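Local atomic coordinates of RsfP (Uncultured bacterium, PDB entry 4GLJ), a protein that probably cleaves methylthioadenosine with phosphate, releasing adenine and a methylthioribose phosphate, and binds the dye rhodamine B. Residues 90-95 with 258-263. Numbering follows the deposited sequence.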
loop_
_atom_site.group_PDB
_atom_site.type_symbol
_atom_site.label_atom_id
_atom_site.label_comp_id
_atom_site.label_asym_id
_atom_site.label_seq_id
_atom_site.Cartn_x
_atom_site.Cartn_y
_atom_site.Cartn_z
ATOM N N VAL A 90 -7.469 23.060 19.698
ATOM C CA VAL A 90 -6.043 22.745 19.784
ATOM C C VAL A 90 -5.358 23.304 18.545
ATOM O O VAL A 90 -5.837 23.143 17.412
ATOM C CB VAL A 90 -5.852 21.198 19.863
ATOM C CG1 VAL A 90 -4.392 20.767 19.686
ATOM C CG2 VAL A 90 -6.443 20.704 21.202
ATOM N N ARG A 91 -4.254 23.983 18.773
ATOM C CA ARG A 91 -3.471 24.607 17.733
ATOM C C ARG A 91 -2.125 23.888 17.632
ATOM O O ARG A 91 -1.439 24.010 16.629
ATOM C CB ARG A 91 -3.257 26.082 18.106
ATOM C CG ARG A 91 -4.581 26.859 18.137
ATOM C CD ARG A 91 -4.427 28.232 18.765
ATOM N NE ARG A 91 -3.371 28.963 18.100
ATOM C CZ ARG A 91 -2.344 29.537 18.693
ATOM N NH1 ARG A 91 -2.216 29.539 20.007
ATOM N NH2 ARG A 91 -1.453 30.111 17.939
ATOM N N TYR A 92 -1.771 23.171 18.702
ATOM C CA TYR A 92 -0.464 22.463 18.728
ATOM C C TYR A 92 -0.645 21.069 19.244
ATOM O O TYR A 92 -1.253 20.878 20.258
ATOM C CB TYR A 92 0.582 23.130 19.632
ATOM C CG TYR A 92 0.837 24.625 19.294
ATOM C CD1 TYR A 92 1.695 25.004 18.242
ATOM C CD2 TYR A 92 0.136 25.625 19.978
ATOM C CE1 TYR A 92 1.923 26.356 17.943
ATOM C CE2 TYR A 92 0.326 26.998 19.689
ATOM C CZ TYR A 92 1.231 27.338 18.690
ATOM O OH TYR A 92 1.423 28.669 18.417
ATOM N N ILE A 93 -0.105 20.080 18.505
ATOM C CA ILE A 93 -0.059 18.660 18.987
ATOM C C ILE A 93 1.381 18.182 19.092
ATOM O O ILE A 93 2.167 18.383 18.163
ATOM C CB ILE A 93 -0.801 17.685 18.006
ATOM C CG1 ILE A 93 -2.292 18.032 18.048
ATOM C CG2 ILE A 93 -0.584 16.218 18.414
ATOM C CD1 ILE A 93 -3.112 17.285 16.976
ATOM N N VAL A 94 1.698 17.552 20.223
ATOM C CA VAL A 94 2.896 16.769 20.345
ATOM C C VAL A 94 2.469 15.307 20.415
ATOM O O VAL A 94 1.803 14.866 21.319
ATOM C CB VAL A 94 3.757 17.110 21.595
ATOM C CG1 VAL A 94 5.028 16.222 21.631
ATOM C CG2 VAL A 94 4.181 18.581 21.514
ATOM N N SER A 95 2.953 14.530 19.468
ATOM C CA SER A 95 2.678 13.082 19.415
ATOM C C SER A 95 3.901 12.423 20.081
ATOM O O SER A 95 5.063 12.719 19.762
ATOM C CB SER A 95 2.696 12.641 17.930
ATOM O OG SER A 95 3.096 11.248 17.887
ATOM N N ALA A 258 5.369 24.114 28.521
ATOM C CA ALA A 258 5.769 25.432 29.017
ATOM C C ALA A 258 6.245 26.332 27.864
ATOM O O ALA A 258 5.806 27.470 27.753
ATOM C CB ALA A 258 6.812 25.326 30.134
ATOM N N LEU A 259 7.100 25.813 27.002
ATOM C CA LEU A 259 7.639 26.601 25.919
ATOM C C LEU A 259 6.598 26.984 24.877
ATOM O O LEU A 259 6.651 28.094 24.327
ATOM C CB LEU A 259 8.783 25.840 25.255
ATOM C CG LEU A 259 9.998 25.736 26.183
ATOM C CD1 LEU A 259 11.023 24.708 25.707
ATOM C CD2 LEU A 259 10.666 27.090 26.398
ATOM N N ILE A 260 5.683 26.047 24.566
ATOM C CA ILE A 260 4.686 26.338 23.578
ATOM C C ILE A 260 3.783 27.436 24.144
ATOM O O ILE A 260 3.405 28.359 23.416
ATOM C CB ILE A 260 3.844 25.092 23.258
ATOM C CG1 ILE A 260 4.742 24.006 22.570
ATOM C CG2 ILE A 260 2.611 25.468 22.469
ATOM C CD1 ILE A 260 3.972 22.692 22.422
ATOM N N ALA A 261 3.417 27.310 25.421
ATOM C CA ALA A 261 2.513 28.269 26.021
ATOM C C ALA A 261 3.131 29.662 26.009
ATOM O O ALA A 261 2.424 30.649 25.767
ATOM C CB ALA A 261 2.119 27.874 27.450
ATOM N N SER A 262 4.432 29.767 26.251
ATOM C CA SER A 262 5.000 31.137 26.394
ATOM C C SER A 262 5.375 31.692 25.013
ATOM O O SER A 262 5.299 32.904 24.793
ATOM C CB SER A 262 6.192 31.201 27.354
ATOM O OG SER A 262 7.171 30.240 26.988
ATOM N N GLU A 263 5.724 30.810 24.079
ATOM C CA GLU A 263 6.306 31.261 22.816
ATOM C C GLU A 263 5.264 31.345 21.723
ATOM O O GLU A 263 5.355 32.211 20.866
ATOM C CB GLU A 263 7.545 30.433 22.410
ATOM C CG GLU A 263 8.750 30.601 23.371
ATOM C CD GLU A 263 9.876 29.590 23.097
ATOM O OE1 GLU A 263 9.813 28.871 22.075
ATOM O OE2 GLU A 263 10.862 29.513 23.872
#
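Ile260 meets Tyr92 and Val94 where a long helix packs on the central sheet of the purine nucleoside phosphorylase fold. Ile260 lies near the C-terminal end of helix 237-263. Tyr92 and Val94 lie at the start of strand 92-101, which runs between parallel neighbours 16-20 and 213-221. Tyr92 and Val94 alternate with Ile93, which points away, so both side chains face the helix.

The two branches of Ile260 divide the work. CG2 lies over one face of the Tyr92 ring. CG2 of Ile260 sits 3.9 Å from the centroid of the Tyr92 ring and 26° off the ring normal, a CH-pi contact displaced toward the rim. The closest ring atom is CD2 of Tyr92, 3.5 Å from CG2 of Ile260. CG of Tyr92 is 3.7 Å from CG2 of Ile260. The other branch of Ile260 reaches further along the strand, where its CD1 lies 4.2 Å from CG2 of Val94. The first torsion of Ile260 (chi1 -66°) sets CG2 anti to the backbone N and over the ring. The extended second torsion (chi2 172°) carries CD1 to Val94. The side chains of Tyr92 and Ile260 run antiparallel as they pass.

No hydrogen bond joins the two segments, and all three touching side chains are buried. Ile16 of strand 16-20 also touches Ile260, and Leu151 of helix 145-157 touches Val94. His270 meets the Tyr92 ring edge-to-face. The ring is also held at its far end, where OH of Tyr92 hydrogen-bonds to the carbonyl O of Pro265, just past the helix.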